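Local coordinates for TRAP solute Binding Protein (Uncultured marine bacterium, PDB 5I7I) that probably serves as the solute-binding component of a TRAP transporter for aromatic acids and binds 3-hydroxybenzoate, at residues 85-90 and 137-142; 100-105 and 237-242; 110-115 and 334-339; 126-131 and 325-330. All blocks are in the same frame, centred on the assembly; numbering follows the deposited sequence.

Contact 1. Residues 85-90 and 137-142; sequences VDIVWT and KVLAVF
Leu139 meets Ile87, and Phe142 meets Trp89, across the middle strand of three in a mixed five-stranded sheet. Strands 87-91 and 136-143 both pair antiparallel with strand 237-243. They therefore run in the same direction, and the directions of the touching parts differ by 4°. The CA atoms of Ile87 and Leu139 are 9.0 Å apart, so side chains make the contact. Along segment 137-142, Lys137 forms a salt bridge with Asp259. Leu139 supplies the first contact. Its CD1 comes 3.8 Å from CG2 of Ile87. The two side chains cross at about a right angle. Both also pack on Phe240 of the middle strand. Leu139 and Ala140 together face Phe240, which makes a classic beta bulge. Val141 turns to the other side of the sheet, where its side chain touches Val125 of helix 114-126. Phe142 makes the second contact. Its CG sits between the backbone N and the carbonyl carbon (chi1 56°), which brings the ring to Trp89 although CB does not point there. The ring lies oblique to the indole. The Phe142 ring and the five-membered ring of Trp89 have centroids 5.5 Å apart. Phe43 and Trp274 also meet the Phe142 ring. Trp89 lines the 3-hydroxybenzoate pocket, and Phe142 lies against the edge of its indole. Phe142 CZ is 3.3 Å from Trp89 NE1, and Phe142 CE2 lies in the indole plane.

Contact 2. Residues 100-105 and 237-242; sequences PHLEAF and PFLFLM. With 3HB (3-hydroxybenzoic acid), chain C.
The 3-hydroxybenzoate pocket has part of its wall on strand 237-243, and Leu102 and Phe105 pack against that strand on its other side. Phe238 points to the ligand, while Pro237 and Leu239 meet segment 100-105, a piece of helical backbone outside the regular helices. Pro237 CG touches both Leu102 and Phe105. It lies 3.8 Å from Leu102 O and 4.2 Å from Phe105 CB. Leu102 CG stands anti to the carbonyl carbon (chi1 -58°), which carries its CD1 on to Leu239 CD2, 3.7 Å away. The ring of Phe105 leads away from the strand and meets Tyr124 of helix 114-126 edge-to-face. Glu103 points away and forms a salt bridge with Arg321. On the pocket side, Phe238 CZ is 3.7 Å from the ligand hydroxyl O3, which lies in the plane of the Phe238 ring, at its edge. Phe238 CE1 lies 3.8 Å from ligand C4. Trp89 and Trp274 also touch this ring. With an alanine in place of Phe238 the ring edge is gone, which would probably open a gap beside the ligand and leave Trp89 freer to shift. Tyr94, Arg168 and Glu210 hydrogen-bond to the ligand. Phe238 puts C-H groups of its ring edge beside the hydroxyl and ring carbons of the ligand, in van der Waals contact, so it probably helps to shape the pocket around the ligand ring.

Contact 3. Residues 110-115 and 334-339; sequences MPASAE and DLISKY
Glu123 OE1 is gripped twice from segment 334-339, on the same helix that carries Ile336, which packs on Met110 and Ala112. Outside the two segments, Glu123 OE1 takes a salt bridge from Lys338 NZ and a hydrogen bond with Tyr339 OH. Lys338 CD also lies over one face of the Tyr339 ring, 3.8 Å above its plane and offset toward the rim. These bonds tie segment 334-339 to helix 114-126. Ile336 carries the contact with segment 110-115, and its two branches divide the work. CG2, anti to the backbone N, rests 3.8 Å from Ala112 CB. CD1, at the end of the other branch, comes 3.4 Å from Met110 O and 3.9 Å from Met110 CE. The Met110 chain is bent at chi2 (-70°) and chi3 (-72°), which brings CE to Ile336; the two side chains cross at about a right angle. Phe105 touches CD1 as well. If Ile336 were an alanine, Met110 CE and Ala112 CB would probably lose their apolar partner, leaving a gap between the helix and the loop. Just past Ala112 the chain enters helix 114-126. Ser113 OG caps Ala116 N, and the carboxylate of Asp275 accepts from Ala114 N and Glu115 N. The arrangement is that of a serine N-cap joined by a carboxylate from helix 264-287, with Ile336 of helix 325-339 packed on the loop that leads into it.

Contact 4. Residues 126-131 and 325-330; sequences DTVAAS and GAMLVK
Val128 packs on Met327 and Leu328 from a type I beta turn that follows helix 114-126. The partners lie in the first turns of helix 325-339, so the contact joins a helix-to-strand connection to the C-terminal helix. Along segment 126-131, Asp126 is still helical, and its OD1 is hydrogen-bonded to Gln122 NE2. Thr127 is the first residue to leave helical angles. Its OG1 bonds back to Glu123 O, and its own carbonyl starts the turn, which Ala130 N closes with a 3.2 Å hydrogen bond to Thr127 O. Val128 sits within this turn and points at the helix. Its chi1 of 71° places CG1 between the backbone N and the carbonyl carbon and CG2 anti to the N, and both methyls reach Leu328. Leu328 CD2 lies 3.9 Å from Val128 CG2 and also 3.9 Å from Val128 CG1. Met327 and Val128 reach toward each other tip to tip, with Met327 CE 3.9 Å from Val128 CG2. The Met327 chain is bent at chi2 (-84°), so its end comes nearer to the turn than its base does. This end is at the surface, whereas Leu328 is buried and also packs on His101 and Tyr124. Ala129 touches the same two residues. At the end of the segment Ser131 meets His101, with Ser131 OG packed against His101 CE1.

From the N terminus the chain passes 85-90, 100-105, 110-115 and 126-131 before any loop closes. Contact 1 closes first, at 137-142, and crosses the other three. Contact 2 closes at 237-242, on the strand between the two of contact 1. There the backbone pairs Phe142 with Phe238 and Lys137 with Met242. Contact 2 crosses contacts 3 and 4. The C-terminal helix 325-339 closes both of those, contact 4 first, so contact 4 lies within the span of contact 3. Segment 100-105 touches contacts 3 and 4: Phe105 meets Met110 and Ile336, and His101 reaches contact 4. Together the four contacts tie the five-stranded sheet, the loops around helix 114-126 and helix 325-339.

Contact 1. Residues 85-90 and 137-142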
loop_
_atom_site.group_PDB
_atom_site.type_symbol
_atom_site.label_atom_id
_atom_site.label_comp_id
_atom_site.label_asym_id
_atom_site.label_seq_id
_atom_site.Cartn_x
_atom_site.Cartn_y
_atom_site.Cartn_z
ATOM N N VAL A 85 5.081 18.814 8.438
ATOM C CA VAL A 85 5.829 18.591 7.216
ATOM C C VAL A 85 4.881 18.942 6.080
ATOM O O VAL A 85 3.691 19.149 6.284
ATOM C CB VAL A 85 6.324 17.131 7.088
ATOM C CG1 VAL A 85 7.138 16.757 8.324
ATOM C CG2 VAL A 85 5.163 16.149 6.878
ATOM N N ASP A 86 5.419 18.984 4.869
ATOM C CA ASP A 86 4.652 19.425 3.717
ATOM C C ASP A 86 4.133 18.299 2.844
ATOM O O ASP A 86 3.086 18.455 2.215
ATOM C CB ASP A 86 5.528 20.341 2.870
ATOM C CG ASP A 86 5.950 21.558 3.636
ATOM O OD1 ASP A 86 5.061 22.249 4.153
ATOM O OD2 ASP A 86 7.156 21.788 3.762
ATOM N N ILE A 87 4.842 17.182 2.759
ATOM C CA ILE A 87 4.471 16.053 1.902
ATOM C C ILE A 87 4.820 14.773 2.641
ATOM O O ILE A 87 5.866 14.691 3.296
ATOM C CB ILE A 87 5.213 16.069 0.542
ATOM C CG1 ILE A 87 5.075 17.422 -0.158
ATOM C CG2 ILE A 87 4.719 14.929 -0.371
ATOM C CD1 ILE A 87 5.950 17.539 -1.390
ATOM N N VAL A 88 3.957 13.760 2.526
ATOM C CA VAL A 88 4.267 12.432 3.038
ATOM C C VAL A 88 3.878 11.375 2.025
ATOM O O VAL A 88 3.004 11.568 1.181
ATOM C CB VAL A 88 3.627 12.110 4.398
ATOM C CG1 VAL A 88 4.062 13.143 5.426
ATOM C CG2 VAL A 88 2.128 12.034 4.276
ATOM N N TRP A 89 4.557 10.227 2.142
ATOM C CA TRP A 89 4.133 8.973 1.534
ATOM C C TRP A 89 3.932 7.990 2.670
ATOM O O TRP A 89 4.815 7.824 3.516
ATOM C CB TRP A 89 5.174 8.459 0.544
ATOM C CG TRP A 89 4.770 7.181 -0.167
ATOM C CD1 TRP A 89 4.151 7.089 -1.366
ATOM C CD2 TRP A 89 4.999 5.840 0.271
ATOM N NE1 TRP A 89 3.954 5.775 -1.702
ATOM C CE2 TRP A 89 4.469 4.988 -0.714
ATOM C CE3 TRP A 89 5.594 5.275 1.395
ATOM C CZ2 TRP A 89 4.529 3.602 -0.614
ATOM C CZ3 TRP A 89 5.630 3.903 1.507
ATOM C CH2 TRP A 89 5.104 3.082 0.511
ATOM N N THR A 90 2.764 7.355 2.717
ATOM C CA THR A 90 2.515 6.437 3.813
ATOM C C THR A 90 1.495 5.382 3.399
ATOM O O THR A 90 1.006 5.369 2.272
ATOM C CB THR A 90 2.076 7.225 5.047
ATOM O OG1 THR A 90 2.068 6.327 6.159
ATOM C CG2 THR A 90 0.700 7.846 4.855
ATOM N N LYS A 137 -4.219 18.001 0.498
ATOM C CA LYS A 137 -4.032 18.072 -0.945
ATOM C C LYS A 137 -3.578 16.691 -1.395
ATOM O O LYS A 137 -2.482 16.233 -1.034
ATOM C CB LYS A 137 -3.001 19.142 -1.320
ATOM C CG LYS A 137 -2.549 19.094 -2.776
ATOM C CD LYS A 137 -3.672 19.329 -3.772
ATOM C CE LYS A 137 -3.121 19.204 -5.195
ATOM N NZ LYS A 137 -4.158 19.514 -6.225
ATOM N N VAL A 138 -4.405 16.035 -2.189
ATOM C CA VAL A 138 -4.083 14.696 -2.661
ATOM C C VAL A 138 -3.116 14.833 -3.826
ATOM O O VAL A 138 -3.415 15.516 -4.816
ATOM C CB VAL A 138 -5.340 13.935 -3.092
ATOM C CG1 VAL A 138 -4.968 12.586 -3.726
ATOM C CG2 VAL A 138 -6.279 13.727 -1.908
ATOM N N LEU A 139 -1.944 14.208 -3.711
ATOM C CA LEU A 139 -1.075 14.065 -4.871
ATOM C C LEU A 139 -1.428 12.793 -5.628
ATOM O O LEU A 139 -1.726 12.845 -6.826
ATOM C CB LEU A 139 0.404 14.118 -4.477
ATOM C CG LEU A 139 0.806 15.377 -3.694
ATOM C CD1 LEU A 139 2.243 15.247 -3.245
ATOM C CD2 LEU A 139 0.593 16.645 -4.517
ATOM N N ALA A 140 -1.456 11.651 -4.948
ATOM C CA ALA A 140 -2.001 10.450 -5.566
ATOM C C ALA A 140 -2.316 9.456 -4.478
ATOM O O ALA A 140 -1.666 9.439 -3.431
ATOM C CB ALA A 140 -1.011 9.814 -6.543
ATOM N N VAL A 141 -3.321 8.631 -4.739
ATOM C CA VAL A 141 -3.577 7.416 -3.980
ATOM C C VAL A 141 -3.391 6.242 -4.927
ATOM O O VAL A 141 -3.863 6.279 -6.070
ATOM C CB VAL A 141 -4.997 7.427 -3.395
ATOM C CG1 VAL A 141 -5.267 6.162 -2.593
ATOM C CG2 VAL A 141 -5.194 8.649 -2.513
ATOM N N PHE A 142 -2.636 5.243 -4.479
ATOM C CA PHE A 142 -2.263 4.118 -5.324
ATOM C C PHE A 142 -1.951 2.934 -4.417
ATOM O O PHE A 142 -2.219 2.977 -3.215
ATOM C CB PHE A 142 -1.140 4.502 -6.290
ATOM C CG PHE A 142 0.117 5.040 -5.659
ATOM C CD1 PHE A 142 0.271 6.404 -5.433
ATOM C CD2 PHE A 142 1.169 4.197 -5.346
ATOM C CE1 PHE A 142 1.450 6.901 -4.926
ATOM C CE2 PHE A 142 2.351 4.697 -4.842
ATOM C CZ PHE A 142 2.476 6.050 -4.623
#

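Contact 2. Residues 100-105 and 237-242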
loop_
_atom_site.group_PDB
_atom_site.type_symbol
_atom_site.label_atom_id
_atom_site.label_comp_id
_atom_site.label_asym_id
_atom_site.label_seq_id
_atom_site.Cartn_x
_atom_site.Cartn_y
_atom_site.Cartn_z
ATOM N N PRO A 100 -11.916 5.322 5.960
ATOM C CA PRO A 100 -12.742 4.110 5.905
ATOM C C PRO A 100 -13.112 3.691 4.501
ATOM O O PRO A 100 -13.224 2.488 4.220
ATOM C CB PRO A 100 -13.983 4.489 6.717
ATOM C CG PRO A 100 -14.015 5.997 6.681
ATOM C CD PRO A 100 -12.557 6.404 6.711
ATOM N N HIS A 101 -13.307 4.642 3.582
ATOM C CA HIS A 101 -13.641 4.248 2.218
ATOM C C HIS A 101 -12.545 3.392 1.611
ATOM O O HIS A 101 -12.825 2.467 0.835
ATOM C CB HIS A 101 -13.854 5.469 1.329
ATOM C CG HIS A 101 -15.106 6.237 1.617
ATOM N ND1 HIS A 101 -15.194 7.163 2.630
ATOM C CD2 HIS A 101 -16.291 6.279 0.968
ATOM C CE1 HIS A 101 -16.407 7.693 2.636
ATOM N NE2 HIS A 101 -17.085 7.189 1.622
ATOM N N LEU A 102 -11.292 3.701 1.931
ATOM C CA LEU A 102 -10.181 3.033 1.279
ATOM C C LEU A 102 -10.074 1.567 1.681
ATOM O O LEU A 102 -9.440 0.784 0.963
ATOM C CB LEU A 102 -8.876 3.782 1.557
ATOM C CG LEU A 102 -8.875 5.248 1.102
ATOM C CD1 LEU A 102 -7.494 5.867 1.334
ATOM C CD2 LEU A 102 -9.310 5.418 -0.321
ATOM N N GLU A 103 -10.651 1.193 2.818
ATOM C CA GLU A 103 -10.654 -0.197 3.258
ATOM C C GLU A 103 -11.257 -1.124 2.212
ATOM O O GLU A 103 -10.925 -2.315 2.169
ATOM C CB GLU A 103 -11.471 -0.323 4.555
ATOM C CG GLU A 103 -10.883 0.433 5.737
ATOM C CD GLU A 103 -11.754 0.366 6.968
ATOM O OE1 GLU A 103 -12.669 -0.483 6.990
ATOM O OE2 GLU A 103 -11.532 1.178 7.905
ATOM N N ALA A 104 -12.175 -0.625 1.383
ATOM C CA ALA A 104 -12.808 -1.510 0.408
ATOM C C ALA A 104 -11.779 -2.101 -0.532
ATOM O O ALA A 104 -11.929 -3.241 -0.985
ATOM C CB ALA A 104 -13.882 -0.773 -0.388
ATOM N N PHE A 105 -10.733 -1.349 -0.827
ATOM C CA PHE A 105 -9.707 -1.823 -1.738
ATOM C C PHE A 105 -8.774 -2.827 -1.097
ATOM O O PHE A 105 -8.000 -3.473 -1.818
ATOM C CB PHE A 105 -8.927 -0.642 -2.309
ATOM C CG PHE A 105 -9.591 -0.008 -3.486
ATOM C CD1 PHE A 105 -10.604 0.929 -3.324
ATOM C CD2 PHE A 105 -9.237 -0.383 -4.773
ATOM C CE1 PHE A 105 -11.225 1.501 -4.431
ATOM C CE2 PHE A 105 -9.866 0.185 -5.874
ATOM C CZ PHE A 105 -10.843 1.124 -5.704
ATOM N N PRO A 237 -3.806 0.441 0.226
ATOM C CA PRO A 237 -3.591 1.765 -0.369
ATOM C C PRO A 237 -2.484 2.569 0.291
ATOM O O PRO A 237 -2.386 2.655 1.520
ATOM C CB PRO A 237 -4.947 2.451 -0.213
ATOM C CG PRO A 237 -5.898 1.348 -0.243
ATOM C CD PRO A 237 -5.234 0.230 0.507
ATOM N N PHE A 238 -1.662 3.164 -0.560
ATOM C CA PHE A 238 -0.686 4.180 -0.216
ATOM C C PHE A 238 -1.268 5.574 -0.424
ATOM O O PHE A 238 -2.041 5.804 -1.351
ATOM C CB PHE A 238 0.517 4.066 -1.149
ATOM C CG PHE A 238 1.240 2.748 -1.117
ATOM C CD1 PHE A 238 1.558 2.125 0.076
ATOM C CD2 PHE A 238 1.650 2.182 -2.306
ATOM C CE1 PHE A 238 2.274 0.931 0.085
ATOM C CE2 PHE A 238 2.381 1.000 -2.323
ATOM C CZ PHE A 238 2.697 0.380 -1.116
ATOM N N LEU A 239 -0.860 6.509 0.432
ATOM C CA LEU A 239 -1.257 7.905 0.336
ATOM C C LEU A 239 -0.017 8.735 0.065
ATOM O O LEU A 239 0.964 8.662 0.813
ATOM C CB LEU A 239 -1.874 8.390 1.646
ATOM C CG LEU A 239 -3.029 7.554 2.192
ATOM C CD1 LEU A 239 -3.488 8.096 3.539
ATOM C CD2 LEU A 239 -4.180 7.532 1.184
ATOM N N PHE A 240 -0.086 9.552 -0.981
ATOM C CA PHE A 240 0.950 10.531 -1.310
ATOM C C PHE A 240 0.240 11.875 -1.222
ATOM O O PHE A 240 -0.598 12.196 -2.070
ATOM C CB PHE A 240 1.517 10.241 -2.697
ATOM C CG PHE A 240 2.737 11.073 -3.081
ATOM C CD1 PHE A 240 3.772 11.336 -2.196
ATOM C CD2 PHE A 240 2.856 11.528 -4.399
ATOM C CE1 PHE A 240 4.885 12.065 -2.624
ATOM C CE2 PHE A 240 3.933 12.248 -4.808
ATOM C CZ PHE A 240 4.939 12.529 -3.928
ATOM N N LEU A 241 0.504 12.608 -0.138
ATOM C CA LEU A 241 -0.314 13.741 0.270
ATOM C C LEU A 241 0.541 14.962 0.548
ATOM O O LEU A 241 1.676 14.852 1.009
ATOM C CB LEU A 241 -1.035 13.419 1.587
ATOM C CG LEU A 241 -1.914 12.173 1.612
ATOM C CD1 LEU A 241 -2.487 12.024 3.004
ATOM C CD2 LEU A 241 -3.005 12.261 0.584
ATOM N N MET A 242 -0.035 16.134 0.287
ATOM C CA MET A 242 0.594 17.407 0.587
ATOM C C MET A 242 -0.288 18.166 1.568
ATOM O O MET A 242 -1.522 18.047 1.562
ATOM C CB MET A 242 0.744 18.212 -0.704
ATOM C CG MET A 242 1.447 19.553 -0.546
ATOM S SD MET A 242 1.789 20.319 -2.125
ATOM C CE MET A 242 3.328 19.575 -2.596
HETATM C "C1'" 3HB C . 3.501 -2.804 4.130
HETATM O "O1'" 3HB C . 3.095 -3.980 3.945
HETATM O "O2'" 3HB C . 3.349 -2.252 5.251
HETATM C C1 3HB C . 4.240 -2.058 3.028
HETATM C C2 3HB C . 4.272 -2.599 1.744
HETATM C C3 3HB C . 4.941 -1.946 0.738
HETATM C C4 3HB C . 5.603 -0.775 0.995
HETATM C C5 3HB C . 5.570 -0.229 2.275
HETATM C C6 3HB C . 4.895 -0.867 3.295
HETATM O O3 3HB C . 4.957 -2.497 -0.523
#

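Contact 3. Residues 110-115 and 334-339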
loop_
_atom_site.group_PDB
_atom_site.type_symbol
_atom_site.label_atom_id
_atom_site.label_comp_id
_atom_site.label_asym_id
_atom_site.label_seq_id
_atom_site.Cartn_x
_atom_site.Cartn_y
_atom_site.Cartn_z
ATOM N N MET A 110 -9.458 -8.463 -4.123
ATOM C CA MET A 110 -9.821 -7.274 -4.882
ATOM C C MET A 110 -8.839 -6.890 -5.987
ATOM O O MET A 110 -9.286 -6.433 -7.049
ATOM C CB MET A 110 -9.994 -6.070 -3.963
ATOM C CG MET A 110 -11.277 -6.119 -3.220
ATOM S SD MET A 110 -12.738 -5.864 -4.264
ATOM C CE MET A 110 -12.579 -4.133 -4.587
ATOM N N PRO A 111 -7.518 -6.980 -5.793
ATOM C CA PRO A 111 -6.620 -6.248 -6.701
ATOM C C PRO A 111 -6.314 -6.983 -7.990
ATOM O O PRO A 111 -6.103 -8.196 -8.018
ATOM C CB PRO A 111 -5.341 -6.077 -5.871
ATOM C CG PRO A 111 -5.323 -7.319 -5.025
ATOM C CD PRO A 111 -6.771 -7.560 -4.660
ATOM N N ALA A 112 -6.297 -6.219 -9.072
ATOM C CA ALA A 112 -5.647 -6.649 -10.306
ATOM C C ALA A 112 -4.208 -6.132 -10.264
ATOM O O ALA A 112 -3.618 -6.044 -9.181
ATOM C CB ALA A 112 -6.425 -6.130 -11.514
ATOM N N SER A 113 -3.636 -5.760 -11.402
ATOM C CA SER A 113 -2.318 -5.139 -11.382
ATOM C C SER A 113 -2.344 -3.869 -10.526
ATOM O O SER A 113 -3.391 -3.248 -10.314
ATOM C CB SER A 113 -1.900 -4.762 -12.798
ATOM O OG SER A 113 -2.741 -3.740 -13.291
ATOM N N ALA A 114 -1.168 -3.455 -10.054
ATOM C CA ALA A 114 -1.109 -2.162 -9.376
ATOM C C ALA A 114 -1.480 -1.031 -10.322
ATOM O O ALA A 114 -2.096 -0.050 -9.901
ATOM C CB ALA A 114 0.270 -1.914 -8.772
ATOM N N GLU A 115 -1.157 -1.164 -11.605
ATOM C CA GLU A 115 -1.518 -0.132 -12.571
ATOM C C GLU A 115 -3.031 0.065 -12.623
ATOM O O GLU A 115 -3.521 1.201 -12.585
ATOM C CB GLU A 115 -0.993 -0.537 -13.942
ATOM C CG GLU A 115 -1.451 0.353 -15.087
ATOM C CD GLU A 115 -0.866 -0.054 -16.440
ATOM O OE1 GLU A 115 -0.157 -1.078 -16.537
ATOM O OE2 GLU A 115 -1.110 0.687 -17.426
ATOM N N ASP A 334 -15.838 -2.323 -10.040
ATOM C CA ASP A 334 -16.050 -1.826 -11.394
ATOM C C ASP A 334 -14.887 -0.949 -11.847
ATOM O O ASP A 334 -14.503 -0.992 -13.014
ATOM C CB ASP A 334 -17.367 -1.050 -11.457
ATOM C CG ASP A 334 -18.587 -1.940 -11.328
ATOM O OD1 ASP A 334 -18.435 -3.178 -11.474
ATOM O OD2 ASP A 334 -19.700 -1.421 -11.072
ATOM N N LEU A 335 -14.334 -0.123 -10.958
ATOM C CA LEU A 335 -13.221 0.749 -11.359
ATOM C C LEU A 335 -11.971 -0.063 -11.640
ATOM O O LEU A 335 -11.226 0.241 -12.579
ATOM C CB LEU A 335 -12.946 1.815 -10.292
ATOM C CG LEU A 335 -14.001 2.907 -10.179
ATOM C CD1 LEU A 335 -13.728 3.742 -8.924
ATOM C CD2 LEU A 335 -14.073 3.782 -11.414
ATOM N N ILE A 336 -11.725 -1.110 -10.850
ATOM C CA ILE A 336 -10.581 -1.976 -11.110
ATOM C C ILE A 336 -10.700 -2.601 -12.494
ATOM O O ILE A 336 -9.743 -2.612 -13.273
ATOM C CB ILE A 336 -10.442 -3.028 -9.998
ATOM C CG1 ILE A 336 -10.053 -2.339 -8.689
ATOM C CG2 ILE A 336 -9.428 -4.108 -10.360
ATOM C CD1 ILE A 336 -10.185 -3.193 -7.464
ATOM N N SER A 337 -11.882 -3.113 -12.834
ATOM C CA SER A 337 -12.009 -3.739 -14.147
ATOM C C SER A 337 -11.967 -2.702 -15.266
ATOM O O SER A 337 -11.419 -2.978 -16.338
ATOM C CB SER A 337 -13.238 -4.644 -14.228
ATOM O OG SER A 337 -14.462 -3.931 -14.182
ATOM N N LYS A 338 -12.469 -1.494 -15.015
ATOM C CA LYS A 338 -12.419 -0.437 -16.021
ATOM C C LYS A 338 -10.986 -0.164 -16.441
ATOM O O LYS A 338 -10.701 0.011 -17.628
ATOM C CB LYS A 338 -13.045 0.823 -15.427
ATOM C CG LYS A 338 -12.755 2.123 -16.157
ATOM C CD LYS A 338 -13.234 3.316 -15.302
ATOM C CE LYS A 338 -13.016 4.610 -15.978
ATOM N NZ LYS A 338 -13.869 5.625 -15.353
ATOM N N TYR A 339 -10.075 -0.145 -15.481
ATOM C CA TYR A 339 -8.691 0.193 -15.743
ATOM C C TYR A 339 -7.817 -1.015 -16.049
ATOM O O TYR A 339 -6.626 -0.849 -16.297
ATOM C CB TYR A 339 -8.125 0.999 -14.569
ATOM C CG TYR A 339 -8.680 2.397 -14.486
ATOM C CD1 TYR A 339 -8.340 3.345 -15.435
ATOM C CD2 TYR A 339 -9.528 2.776 -13.461
ATOM C CE1 TYR A 339 -8.826 4.625 -15.370
ATOM C CE2 TYR A 339 -10.031 4.043 -13.389
ATOM C CZ TYR A 339 -9.675 4.974 -14.345
ATOM O OH TYR A 339 -10.170 6.271 -14.281
#

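Contact 4. Residues 126-131 and 325-330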
loop_
_atom_site.group_PDB
_atom_site.type_symbol
_atom_site.label_atom_id
_atom_site.label_comp_id
_atom_site.label_asym_id
_atom_site.label_seq_id
_atom_site.Cartn_x
_atom_site.Cartn_y
_atom_site.Cartn_z
ATOM N N ASP A 126 -11.240 10.643 -6.081
ATOM C CA ASP A 126 -11.664 11.866 -6.748
ATOM C C ASP A 126 -13.174 12.045 -6.672
ATOM O O ASP A 126 -13.670 13.170 -6.848
ATOM C CB ASP A 126 -11.279 11.821 -8.228
ATOM C CG ASP A 126 -9.795 12.036 -8.486
ATOM O OD1 ASP A 126 -9.042 12.551 -7.638
ATOM O OD2 ASP A 126 -9.374 11.696 -9.607
ATOM N N THR A 127 -13.907 10.954 -6.438
ATOM C CA THR A 127 -15.355 10.933 -6.544
ATOM C C THR A 127 -15.942 10.462 -5.215
ATOM O O THR A 127 -15.984 11.242 -4.257
ATOM C CB THR A 127 -15.827 10.071 -7.726
ATOM O OG1 THR A 127 -15.399 8.691 -7.601
ATOM C CG2 THR A 127 -15.337 10.665 -9.028
ATOM N N VAL A 128 -16.386 9.215 -5.112
ATOM C CA VAL A 128 -17.269 8.840 -4.031
ATOM C C VAL A 128 -16.571 8.866 -2.679
ATOM O O VAL A 128 -17.256 9.032 -1.657
ATOM C CB VAL A 128 -17.901 7.474 -4.369
ATOM C CG1 VAL A 128 -16.871 6.365 -4.270
ATOM C CG2 VAL A 128 -19.143 7.202 -3.490
ATOM N N ALA A 129 -15.249 8.708 -2.635
ATOM C CA ALA A 129 -14.489 8.589 -1.400
ATOM C C ALA A 129 -13.754 9.869 -1.036
ATOM O O ALA A 129 -12.886 9.840 -0.154
ATOM C CB ALA A 129 -13.483 7.441 -1.499
ATOM N N ALA A 130 -14.082 10.987 -1.684
ATOM C CA ALA A 130 -13.347 12.225 -1.455
ATOM C C ALA A 130 -13.313 12.639 0.012
ATOM O O ALA A 130 -12.345 13.258 0.446
ATOM C CB ALA A 130 -13.937 13.349 -2.303
ATOM N N SER A 131 -14.354 12.334 0.788
ATOM C CA SER A 131 -14.391 12.832 2.154
ATOM C C SER A 131 -13.247 12.294 3.006
ATOM O O SER A 131 -12.869 12.944 3.986
ATOM C CB SER A 131 -15.743 12.532 2.790
ATOM O OG SER A 131 -15.962 11.136 2.935
ATOM N N GLY A 325 -21.926 0.351 2.112
ATOM C CA GLY A 325 -20.852 -0.608 1.903
ATOM C C GLY A 325 -20.985 -1.352 0.592
ATOM O O GLY A 325 -19.998 -1.548 -0.123
ATOM N N ALA A 326 -22.193 -1.802 0.272
ATOM C CA ALA A 326 -22.396 -2.540 -0.979
ATOM C C ALA A 326 -22.064 -1.675 -2.189
ATOM O O ALA A 326 -21.447 -2.142 -3.156
ATOM C CB ALA A 326 -23.846 -3.017 -1.069
ATOM N N MET A 327 -22.466 -0.411 -2.159
ATOM C CA MET A 327 -22.202 0.463 -3.288
ATOM C C MET A 327 -20.706 0.696 -3.431
ATOM O O MET A 327 -20.182 0.700 -4.546
ATOM C CB MET A 327 -22.970 1.768 -3.103
ATOM C CG MET A 327 -22.816 2.790 -4.236
ATOM S SD MET A 327 -21.342 3.799 -4.041
ATOM C CE MET A 327 -21.474 4.836 -5.513
ATOM N N LEU A 328 -19.997 0.855 -2.311
ATOM C CA LEU A 328 -18.559 1.108 -2.394
ATOM C C LEU A 328 -17.812 -0.095 -2.948
ATOM O O LEU A 328 -16.894 0.067 -3.765
ATOM C CB LEU A 328 -18.000 1.515 -1.027
ATOM C CG LEU A 328 -18.548 2.839 -0.505
ATOM C CD1 LEU A 328 -18.031 3.086 0.911
ATOM C CD2 LEU A 328 -18.208 3.967 -1.433
ATOM N N VAL A 329 -18.171 -1.307 -2.508
ATOM C CA VAL A 329 -17.503 -2.506 -3.011
ATOM C C VAL A 329 -17.750 -2.660 -4.504
ATOM O O VAL A 329 -16.822 -2.940 -5.272
ATOM C CB VAL A 329 -17.958 -3.736 -2.215
ATOM C CG1 VAL A 329 -17.456 -5.029 -2.864
ATOM C CG2 VAL A 329 -17.445 -3.640 -0.791
ATOM N N LYS A 330 -18.993 -2.459 -4.940
ATOM C CA LYS A 330 -19.301 -2.522 -6.369
ATOM C C LYS A 330 -18.499 -1.488 -7.141
ATOM O O LYS A 330 -17.938 -1.787 -8.201
ATOM C CB LYS A 330 -20.796 -2.303 -6.612
ATOM C CG LYS A 330 -21.126 -2.097 -8.095
ATOM C CD LYS A 330 -22.610 -2.030 -8.392
ATOM C CE LYS A 330 -22.848 -1.458 -9.802
ATOM N NZ LYS A 330 -22.291 -2.323 -10.874
#